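Local coordinates for protein alkaline phosphatase D (Bacillus subtilis, PDB 2YEQ) that hydrolyses phosphate esters, acting as an alkaline phosphatase and phosphodiesterase with iron and calcium in its active site, at residues L107-M117 with F265-F273; F435-R444 with D455-T463. All coordinates share one frame; numbering follows the deposited sequence.

Contact 1: residues L107-M117 with F265-F273; sequences LPAPGANVPQM and FTYGNLASF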
loop_
_atom_site.group_PDB
_atom_site.type_symbol
_atom_site.label_atom_id
_atom_site.label_comp_id
_atom_site.label_asym_id
_atom_site.label_seq_id
_atom_site.Cartn_x
_atom_site.Cartn_y
_atom_site.Cartn_z
ATOM N N LEU A 107 -11.548 12.991 -9.845
ATOM C CA LEU A 107 -12.594 12.699 -8.865
ATOM C C LEU A 107 -13.902 13.416 -9.245
ATOM O O LEU A 107 -13.883 14.431 -9.935
ATOM C CB LEU A 107 -12.178 13.203 -7.490
ATOM C CG LEU A 107 -10.910 12.603 -6.867
ATOM C CD1 LEU A 107 -10.759 13.168 -5.450
ATOM C CD2 LEU A 107 -10.973 11.098 -6.872
ATOM N N PRO A 108 -15.026 12.917 -8.745
ATOM C CA PRO A 108 -16.282 13.684 -8.790
ATOM C C PRO A 108 -16.144 15.021 -8.083
ATOM O O PRO A 108 -15.287 15.182 -7.206
ATOM C CB PRO A 108 -17.275 12.808 -8.009
ATOM C CG PRO A 108 -16.733 11.449 -8.055
ATOM C CD PRO A 108 -15.215 11.589 -8.155
ATOM N N ALA A 109 -16.983 15.973 -8.469
ATOM C CA ALA A 109 -17.055 17.263 -7.787
ATOM C C ALA A 109 -17.364 17.016 -6.312
ATOM O O ALA A 109 -18.067 16.063 -5.984
ATOM C CB ALA A 109 -18.124 18.157 -8.434
ATOM N N PRO A 110 -16.789 17.818 -5.418
ATOM C CA PRO A 110 -17.064 17.642 -3.995
ATOM C C PRO A 110 -18.574 17.624 -3.736
ATOM O O PRO A 110 -19.308 18.444 -4.300
ATOM C CB PRO A 110 -16.419 18.877 -3.338
ATOM C CG PRO A 110 -15.705 19.620 -4.414
ATOM C CD PRO A 110 -16.217 19.142 -5.724
ATOM N N GLY A 111 -19.038 16.675 -2.935
ATOM C CA GLY A 111 -20.466 16.549 -2.655
ATOM C C GLY A 111 -21.329 15.982 -3.778
ATOM O O GLY A 111 -22.523 15.772 -3.575
ATOM N N ALA A 112 -20.753 15.708 -4.950
ATOM C CA ALA A 112 -21.516 15.069 -6.029
ATOM C C ALA A 112 -22.130 13.783 -5.523
ATOM O O ALA A 112 -21.509 13.027 -4.782
ATOM C CB ALA A 112 -20.641 14.778 -7.259
ATOM N N ASN A 113 -23.356 13.531 -5.956
ATOM C CA ASN A 113 -24.110 12.381 -5.519
ATOM C C ASN A 113 -23.818 11.152 -6.384
ATOM O O ASN A 113 -24.654 10.711 -7.173
ATOM C CB ASN A 113 -25.601 12.737 -5.560
ATOM C CG ASN A 113 -26.427 11.875 -4.651
ATOM O OD1 ASN A 113 -26.057 11.624 -3.507
ATOM N ND2 ASN A 113 -27.561 11.413 -5.152
ATOM N N VAL A 114 -22.642 10.569 -6.215
ATOM C CA VAL A 114 -22.234 9.459 -7.063
ATOM C C VAL A 114 -22.793 8.148 -6.554
ATOM O O VAL A 114 -22.757 7.883 -5.356
ATOM C CB VAL A 114 -20.686 9.399 -7.204
ATOM C CG1 VAL A 114 -20.188 10.672 -7.873
ATOM C CG2 VAL A 114 -20.038 9.272 -5.881
ATOM N N PRO A 115 -23.304 7.312 -7.463
ATOM C CA PRO A 115 -23.944 6.050 -7.081
ATOM C C PRO A 115 -23.010 4.883 -6.800
ATOM O O PRO A 115 -23.419 3.930 -6.137
ATOM C CB PRO A 115 -24.772 5.689 -8.330
ATOM C CG PRO A 115 -24.043 6.296 -9.440
ATOM C CD PRO A 115 -23.524 7.607 -8.888
ATOM N N GLN A 116 -21.781 4.921 -7.321
ATOM C CA GLN A 116 -20.884 3.774 -7.199
ATOM C C GLN A 116 -19.412 4.178 -7.384
ATOM O O GLN A 116 -19.102 5.179 -8.039
ATOM C CB GLN A 116 -21.261 2.699 -8.209
ATOM C CG GLN A 116 -20.571 1.363 -8.019
ATOM C CD GLN A 116 -21.099 0.286 -8.966
ATOM O OE1 GLN A 116 -22.144 -0.299 -8.728
ATOM N NE2 GLN A 116 -20.348 -0.003 -10.018
ATOM N N MET A 117 -18.535 3.402 -6.757
ATOM C CA MET A 117 -17.092 3.563 -6.881
ATOM C C MET A 117 -16.507 2.170 -6.861
ATOM O O MET A 117 -16.948 1.318 -6.073
ATOM C CB MET A 117 -16.552 4.356 -5.683
ATOM C CG MET A 117 -15.047 4.516 -5.683
ATOM S SD MET A 117 -14.453 5.333 -4.212
ATOM C CE MET A 117 -12.764 5.726 -4.745
ATOM N N PHE A 265 -9.078 12.868 1.000
ATOM C CA PHE A 265 -9.926 13.311 -0.098
ATOM C C PHE A 265 -11.291 12.600 -0.035
ATOM O O PHE A 265 -11.428 11.562 0.600
ATOM C CB PHE A 265 -9.249 13.054 -1.451
ATOM C CG PHE A 265 -9.094 11.603 -1.784
ATOM C CD1 PHE A 265 -8.034 10.868 -1.266
ATOM C CD2 PHE A 265 -9.999 10.965 -2.620
ATOM C CE1 PHE A 265 -7.890 9.526 -1.565
ATOM C CE2 PHE A 265 -9.856 9.630 -2.924
ATOM C CZ PHE A 265 -8.802 8.901 -2.388
ATOM N N THR A 266 -12.289 13.175 -0.700
ATOM C CA THR A 266 -13.625 12.584 -0.730
ATOM C C THR A 266 -13.966 12.212 -2.163
ATOM O O THR A 266 -13.562 12.890 -3.099
ATOM C CB THR A 266 -14.702 13.554 -0.209
ATOM O OG1 THR A 266 -14.735 14.703 -1.063
ATOM C CG2 THR A 266 -14.390 14.004 1.216
ATOM N N TYR A 267 -14.666 11.106 -2.323
ATOM C CA TYR A 267 -15.140 10.670 -3.613
ATOM C C TYR A 267 -16.620 11.060 -3.706
ATOM O O TYR A 267 -17.499 10.290 -3.337
ATOM C CB TYR A 267 -14.942 9.182 -3.760
ATOM C CG TYR A 267 -15.023 8.726 -5.189
ATOM C CD1 TYR A 267 -13.891 8.713 -5.989
ATOM C CD2 TYR A 267 -16.245 8.314 -5.754
ATOM C CE1 TYR A 267 -13.957 8.299 -7.329
ATOM C CE2 TYR A 267 -16.321 7.895 -7.093
ATOM C CZ TYR A 267 -15.169 7.901 -7.873
ATOM O OH TYR A 267 -15.225 7.496 -9.181
ATOM N N GLY A 268 -16.873 12.284 -4.157
ATOM C CA GLY A 268 -18.212 12.861 -4.094
ATOM C C GLY A 268 -18.700 12.883 -2.652
ATOM O O GLY A 268 -17.948 13.239 -1.742
ATOM N N ASN A 269 -19.950 12.482 -2.437
ATOM C CA ASN A 269 -20.474 12.297 -1.087
ATOM C C ASN A 269 -20.538 10.841 -0.723
ATOM O O ASN A 269 -21.127 10.479 0.283
ATOM C CB ASN A 269 -21.867 12.917 -0.955
ATOM C CG ASN A 269 -22.944 12.145 -1.737
ATOM O OD1 ASN A 269 -22.674 11.131 -2.413
ATOM N ND2 ASN A 269 -24.172 12.638 -1.657
ATOM N N LEU A 270 -19.959 9.991 -1.548
ATOM C CA LEU A 270 -20.015 8.571 -1.292
ATOM C C LEU A 270 -19.008 8.114 -0.211
ATOM O O LEU A 270 -19.336 7.277 0.645
ATOM C CB LEU A 270 -19.772 7.805 -2.597
ATOM C CG LEU A 270 -19.844 6.279 -2.595
ATOM C CD1 LEU A 270 -21.201 5.770 -2.132
ATOM C CD2 LEU A 270 -19.499 5.714 -4.011
ATOM N N ALA A 271 -17.768 8.588 -0.294
ATOM C CA ALA A 271 -16.719 8.056 0.602
ATOM C C ALA A 271 -15.665 9.116 0.889
ATOM O O ALA A 271 -15.224 9.821 -0.030
ATOM C CB ALA A 271 -16.076 6.809 0.013
ATOM N N SER A 272 -15.305 9.228 2.166
ATOM C CA SER A 272 -14.240 10.105 2.647
ATOM C C SER A 272 -13.040 9.210 2.990
ATOM O O SER A 272 -13.168 8.283 3.790
ATOM C CB SER A 272 -14.729 10.878 3.873
ATOM O OG SER A 272 -13.681 11.570 4.533
ATOM N N PHE A 273 -11.898 9.462 2.346
ATOM C CA PHE A 273 -10.722 8.589 2.455
ATOM C C PHE A 273 -9.636 9.306 3.253
ATOM O O PHE A 273 -9.227 10.393 2.879
ATOM C CB PHE A 273 -10.176 8.265 1.076
ATOM C CG PHE A 273 -11.019 7.294 0.306
ATOM C CD1 PHE A 273 -10.863 5.945 0.482
ATOM C CD2 PHE A 273 -11.981 7.745 -0.593
ATOM C CE1 PHE A 273 -11.636 5.033 -0.220
ATOM C CE2 PHE A 273 -12.763 6.839 -1.310
ATOM C CZ PHE A 273 -12.591 5.479 -1.111
HETATM O O HOH W 1 -23.439 8.861 -3.110
HETATM O O HOH W 2 -17.483 6.631 -10.025
#

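Contact 2: residues F435-R444 with D455-T463; sequences FFNDYRGYVR and DYRVMPFVT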
loop_
_atom_site.group_PDB
_atom_site.type_symbol
_atom_site.label_atom_id
_atom_site.label_comp_id
_atom_site.label_asym_id
_atom_site.label_seq_id
_atom_site.Cartn_x
_atom_site.Cartn_y
_atom_site.Cartn_z
ATOM N N PHE A 435 -12.895 -14.240 7.951
ATOM C CA PHE A 435 -12.246 -14.762 6.748
ATOM C C PHE A 435 -10.728 -14.863 6.899
ATOM O O PHE A 435 -10.134 -13.980 7.477
ATOM C CB PHE A 435 -12.573 -13.830 5.585
ATOM C CG PHE A 435 -11.980 -14.260 4.249
ATOM C CD1 PHE A 435 -12.311 -15.474 3.680
ATOM C CD2 PHE A 435 -11.133 -13.414 3.553
ATOM C CE1 PHE A 435 -11.799 -15.848 2.453
ATOM C CE2 PHE A 435 -10.596 -13.790 2.305
ATOM C CZ PHE A 435 -10.920 -14.990 1.765
ATOM N N PHE A 436 -10.148 -15.956 6.410
ATOM C CA PHE A 436 -8.717 -16.068 6.197
ATOM C C PHE A 436 -8.471 -16.754 4.858
ATOM O O PHE A 436 -9.154 -17.724 4.534
ATOM C CB PHE A 436 -8.002 -16.899 7.284
ATOM C CG PHE A 436 -6.536 -17.095 7.005
ATOM C CD1 PHE A 436 -5.642 -16.076 7.284
ATOM C CD2 PHE A 436 -6.070 -18.252 6.402
ATOM C CE1 PHE A 436 -4.295 -16.190 6.995
ATOM C CE2 PHE A 436 -4.719 -18.398 6.095
ATOM C CZ PHE A 436 -3.816 -17.358 6.405
ATOM N N ASN A 437 -7.475 -16.268 4.115
ATOM C CA ASN A 437 -6.931 -16.931 2.941
ATOM C C ASN A 437 -5.444 -16.587 2.753
ATOM O O ASN A 437 -5.028 -15.488 3.098
ATOM C CB ASN A 437 -7.718 -16.499 1.705
ATOM C CG ASN A 437 -7.363 -17.300 0.491
ATOM O OD1 ASN A 437 -7.667 -18.513 0.389
ATOM N ND2 ASN A 437 -6.708 -16.660 -0.435
ATOM N N ASP A 438 -4.649 -17.501 2.201
ATOM C CA ASP A 438 -3.186 -17.254 2.080
ATOM C C ASP A 438 -2.632 -17.429 0.660
ATOM O O ASP A 438 -1.529 -17.907 0.489
ATOM C CB ASP A 438 -2.422 -18.151 3.057
ATOM C CG ASP A 438 -0.976 -17.735 3.243
ATOM O OD1 ASP A 438 -0.659 -16.539 3.047
ATOM O OD2 ASP A 438 -0.171 -18.638 3.558
ATOM N N TYR A 439 -3.414 -17.030 -0.344
ATOM C CA TYR A 439 -2.940 -16.929 -1.727
ATOM C C TYR A 439 -2.635 -15.471 -2.037
ATOM O O TYR A 439 -3.237 -14.576 -1.476
ATOM C CB TYR A 439 -4.012 -17.411 -2.704
ATOM C CG TYR A 439 -4.332 -18.899 -2.621
ATOM C CD1 TYR A 439 -3.344 -19.840 -2.709
ATOM C CD2 TYR A 439 -5.657 -19.339 -2.483
ATOM C CE1 TYR A 439 -3.639 -21.186 -2.639
ATOM C CE2 TYR A 439 -5.963 -20.675 -2.414
ATOM C CZ TYR A 439 -4.959 -21.584 -2.499
ATOM O OH TYR A 439 -5.251 -22.921 -2.431
ATOM N N ARG A 440 -1.738 -15.249 -2.993
ATOM C CA ARG A 440 -1.377 -13.897 -3.414
ATOM C C ARG A 440 -2.455 -13.282 -4.297
ATOM O O ARG A 440 -3.272 -13.987 -4.914
ATOM C CB ARG A 440 -0.035 -13.912 -4.141
ATOM C CG ARG A 440 1.084 -14.684 -3.442
ATOM C CD ARG A 440 1.625 -13.929 -2.229
ATOM N NE ARG A 440 0.718 -13.932 -1.074
ATOM C CZ ARG A 440 0.390 -14.985 -0.337
ATOM N NH1 ARG A 440 0.863 -16.190 -0.607
ATOM N NH2 ARG A 440 -0.427 -14.820 0.703
ATOM N N GLY A 441 -2.461 -11.965 -4.359
ATOM C CA GLY A 441 -3.422 -11.226 -5.151
ATOM C C GLY A 441 -3.618 -9.825 -4.602
ATOM O O GLY A 441 -2.665 -9.154 -4.171
ATOM N N TYR A 442 -4.869 -9.395 -4.599
ATOM C CA TYR A 442 -5.248 -8.047 -4.215
ATOM C C TYR A 442 -6.740 -8.044 -3.924
ATOM O O TYR A 442 -7.389 -9.072 -4.039
ATOM C CB TYR A 442 -4.925 -7.028 -5.321
ATOM C CG TYR A 442 -5.605 -7.283 -6.656
ATOM C CD1 TYR A 442 -6.873 -6.765 -6.943
ATOM C CD2 TYR A 442 -4.975 -8.028 -7.625
ATOM C CE1 TYR A 442 -7.488 -7.006 -8.173
ATOM C CE2 TYR A 442 -5.557 -8.276 -8.840
ATOM C CZ TYR A 442 -6.819 -7.781 -9.110
ATOM O OH TYR A 442 -7.362 -8.036 -10.345
ATOM N N VAL A 443 -7.251 -6.914 -3.477
ATOM C CA VAL A 443 -8.644 -6.784 -3.047
ATOM C C VAL A 443 -9.313 -5.736 -3.903
ATOM O O VAL A 443 -8.748 -4.675 -4.185
ATOM C CB VAL A 443 -8.764 -6.425 -1.534
ATOM C CG1 VAL A 443 -10.207 -6.311 -1.126
ATOM C CG2 VAL A 443 -8.021 -7.450 -0.685
ATOM N N ARG A 444 -10.500 -6.072 -4.417
ATOM C CA ARG A 444 -11.287 -5.132 -5.210
ATOM C C ARG A 444 -12.542 -4.713 -4.446
ATOM O O ARG A 444 -13.320 -5.563 -4.013
ATOM C CB ARG A 444 -11.704 -5.804 -6.534
ATOM C CG ARG A 444 -12.503 -4.908 -7.458
ATOM C CD ARG A 444 -12.890 -5.657 -8.748
ATOM N NE ARG A 444 -13.806 -6.745 -8.472
ATOM C CZ ARG A 444 -14.001 -7.828 -9.231
ATOM N NH1 ARG A 444 -13.348 -8.016 -10.370
ATOM N NH2 ARG A 444 -14.879 -8.739 -8.844
ATOM N N ASP A 455 -14.177 -7.935 -2.792
ATOM C CA ASP A 455 -13.801 -9.178 -3.446
ATOM C C ASP A 455 -12.311 -9.465 -3.283
ATOM O O ASP A 455 -11.482 -8.617 -3.631
ATOM C CB ASP A 455 -14.088 -9.070 -4.955
ATOM C CG ASP A 455 -15.581 -8.805 -5.278
ATOM O OD1 ASP A 455 -16.460 -9.284 -4.535
ATOM O OD2 ASP A 455 -15.864 -8.113 -6.284
ATOM N N TYR A 456 -11.970 -10.664 -2.818
ATOM C CA TYR A 456 -10.591 -11.078 -2.667
ATOM C C TYR A 456 -10.157 -11.805 -3.922
ATOM O O TYR A 456 -10.606 -12.914 -4.207
ATOM C CB TYR A 456 -10.414 -11.949 -1.424
ATOM C CG TYR A 456 -10.582 -11.139 -0.145
ATOM C CD1 TYR A 456 -11.864 -10.810 0.346
ATOM C CD2 TYR A 456 -9.476 -10.676 0.560
ATOM C CE1 TYR A 456 -12.016 -10.040 1.519
ATOM C CE2 TYR A 456 -9.621 -9.917 1.730
ATOM C CZ TYR A 456 -10.882 -9.597 2.200
ATOM O OH TYR A 456 -11.001 -8.844 3.363
ATOM N N ARG A 457 -9.278 -11.159 -4.679
ATOM C CA ARG A 457 -8.871 -11.640 -5.995
ATOM C C ARG A 457 -7.519 -12.301 -5.896
ATOM O O ARG A 457 -6.520 -11.611 -5.687
ATOM C CB ARG A 457 -8.804 -10.458 -6.960
ATOM C CG ARG A 457 -10.018 -9.553 -6.945
ATOM C CD ARG A 457 -11.145 -10.122 -7.840
ATOM N NE ARG A 457 -10.847 -9.936 -9.254
ATOM C CZ ARG A 457 -11.097 -10.809 -10.236
ATOM N NH1 ARG A 457 -11.676 -11.978 -10.007
ATOM N NH2 ARG A 457 -10.771 -10.492 -11.478
ATOM N N VAL A 458 -7.470 -13.621 -6.043
ATOM C CA VAL A 458 -6.260 -14.366 -5.750
ATOM C C VAL A 458 -5.848 -15.378 -6.826
ATOM O O VAL A 458 -6.614 -15.676 -7.756
ATOM C CB VAL A 458 -6.408 -15.070 -4.373
ATOM C CG1 VAL A 458 -6.845 -14.063 -3.315
ATOM C CG2 VAL A 458 -7.408 -16.226 -4.457
ATOM N N MET A 459 -4.621 -15.872 -6.703
ATOM C CA MET A 459 -4.014 -16.794 -7.647
ATOM C C MET A 459 -3.413 -17.958 -6.893
ATOM O O MET A 459 -2.966 -17.788 -5.762
ATOM C CB MET A 459 -2.890 -16.101 -8.437
ATOM C CG MET A 459 -3.311 -14.870 -9.193
ATOM S SD MET A 459 -1.913 -13.876 -9.797
ATOM C CE MET A 459 -1.128 -13.427 -8.221
ATOM N N PRO A 460 -3.350 -19.142 -7.518
ATOM C CA PRO A 460 -2.743 -20.277 -6.858
ATOM C C PRO A 460 -1.217 -20.180 -6.656
ATOM O O PRO A 460 -0.694 -20.848 -5.767
ATOM C CB PRO A 460 -3.065 -21.445 -7.800
ATOM C CG PRO A 460 -3.365 -20.808 -9.111
ATOM C CD PRO A 460 -4.030 -19.544 -8.765
ATOM N N PHE A 461 -0.508 -19.403 -7.480
ATOM C CA PHE A 461 0.967 -19.365 -7.419
ATOM C C PHE A 461 1.507 -18.093 -8.059
ATOM O O PHE A 461 0.824 -17.458 -8.849
ATOM C CB PHE A 461 1.602 -20.620 -8.067
ATOM C CG PHE A 461 1.229 -20.817 -9.533
ATOM C CD1 PHE A 461 1.875 -20.102 -10.538
ATOM C CD2 PHE A 461 0.214 -21.695 -9.894
ATOM C CE1 PHE A 461 1.529 -20.260 -11.893
ATOM C CE2 PHE A 461 -0.145 -21.865 -11.245
ATOM C CZ PHE A 461 0.521 -21.144 -12.245
ATOM N N VAL A 462 2.723 -17.728 -7.659
ATOM C CA VAL A 462 3.463 -16.593 -8.220
ATOM C C VAL A 462 4.911 -16.990 -8.584
ATOM O O VAL A 462 5.634 -16.188 -9.173
ATOM C CB VAL A 462 3.474 -15.350 -7.255
ATOM C CG1 VAL A 462 2.097 -14.793 -7.064
ATOM C CG2 VAL A 462 4.112 -15.678 -5.898
ATOM N N THR A 463 5.328 -18.212 -8.272
ATOM C CA THR A 463 6.695 -18.659 -8.525
ATOM C C THR A 463 6.935 -18.952 -10.021
ATOM O O THR A 463 8.079 -19.055 -10.452
ATOM C CB THR A 463 7.062 -19.916 -7.684
ATOM O OG1 THR A 463 6.039 -20.920 -7.815
ATOM C CG2 THR A 463 7.230 -19.564 -6.219
HETATM O O HOH W 3 -0.538 -17.457 -4.459
HETATM O O HOH W 4 -15.782 -5.558 -5.835
#

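Contact 1: residues L107-M117 with F265-F273
Ala112 O accepts two backbone N-H groups. Asn269 N reaches it at 2.9 Å, and Val114 N adds a weak bond that closes an inverse gamma turn at Asn113. The side chains of Asn113 and Asn269 add a second link. Asn269 ND2 donates to Asn113 OD1 at 2.8 Å, nearly straight at 162°. The donor sits on a lone pair in the carbonyl plane, while the two amides stand almost perpendicular. Gly268 CA lies against Ala112 O; a CB there would clash with that oxygen.

The Tyr267 ring is clamped on both faces. Pro108 CD sits over the centre of one face, 3.7 Å from the Tyr267 ring centroid. Met117 runs across the opposite face. Its CG is anti to the backbone N (chi1 177°) and the chain stays extended, which lays Met117 SD 3.8 Å from the Tyr267 centroid. The same sulfur meets the edge of the Phe273 ring, so it makes two Met-aromatic contacts. Val114 CG2 packs on Leu270 CB at 3.6 Å, and Leu107 CD1 touches Phe265. A water bridges Tyr267 OH, at 2.6 Å, and Gln116 O. With an alanine in place of Tyr267, Pro108 and Met117 would probably face a gap, and the water would lose its hydroxyl partner.

The loop runs from strand 97-105 of the four-stranded sheet to strand 117-122 of the ten-stranded one. It wraps the turn of the 263-267/271-275 hairpin, whose Leu270 and Ala271 form a classic bulge opposite Tyr267. The amide bonds would fix the register, while the clamp probably limits turning of the Tyr267 ring.

Contact 2: residues F435-R444 with D455-T463
Tyr442 and Arg457 form a hydrogen-bonded antiparallel pair, with Tyr442 N to Arg457 O at 3.0 Å and Arg457 N to Tyr442 O at 2.9 Å. Arg444 and Asp455 form a second such pair. Val443 and Tyr456, between them, form a non-hydrogen-bonded pair. Beyond Tyr442, Gly441 CA makes a CA-H...O contact with Arg457 O at 3.2 Å. A side chain on Gly441 would clash with that oxygen.

The charged groups share a face with Tyr442. Arg444 bends at chi3 (66°), which turns its guanidinium to Asp455. Arg444 NH2 gives Asp455 OD2 a 2.8 Å salt bridge, in the guanidinium plane but from above the carboxylate plane. Arg444 NE adds a weak bond, and a water links the same OD2 to Arg444 O. Ser474 takes the other carboxylate oxygen. The Arg444 guanidinium lies flat on that of Arg457, centres 4.3 Å apart and planes at 24°. Both arginines bind Glu141, which also takes Tyr442 OH.

Aromatic contacts lie on both faces. Arg457 CB sits over the Tyr442 ring in a CH-pi contact, 4.0 Å from its centroid. On the other face, the edge of Phe435 points at the face of Tyr456, centroids 4.8 Å apart and planes at 53°. Val443 CG2 packs 3.8 Å from Tyr456 CD2.

Phe435 belongs to strand 433-437 at the edge of the seven-stranded sheet, so its ring joins that sheet to the 440-448/451-459 hairpin. On the charged face, Glu141 and Asp455 would probably offset the like charges of the stacked arginines, consistent with their lying flat on each other.

Both contacts reach the ten-stranded sheet, but at different depths. Contact 2 is buried. It pairs two strands of that sheet and also touches strand 433-437, an outermost strand of the seven-stranded sheet. Contact 1 is only partly buried, and its Asn113 and Gly111 are exposed. It binds a loop to a hairpin that includes 263-267, the other outermost strand of the seven-stranded sheet. Strand 440-448 connects the two regions: Met117 makes a backbone hydrogen bond with Val447, and Val443 one with Phe121 of strand 117-122. The contacts do not touch. Chemistry follows place. Contact 1 holds a tyrosine ring between a proline and a methionine beside neutral amide bonds; contact 2 adds ion pairs and an aromatic pair to regular strand bonds.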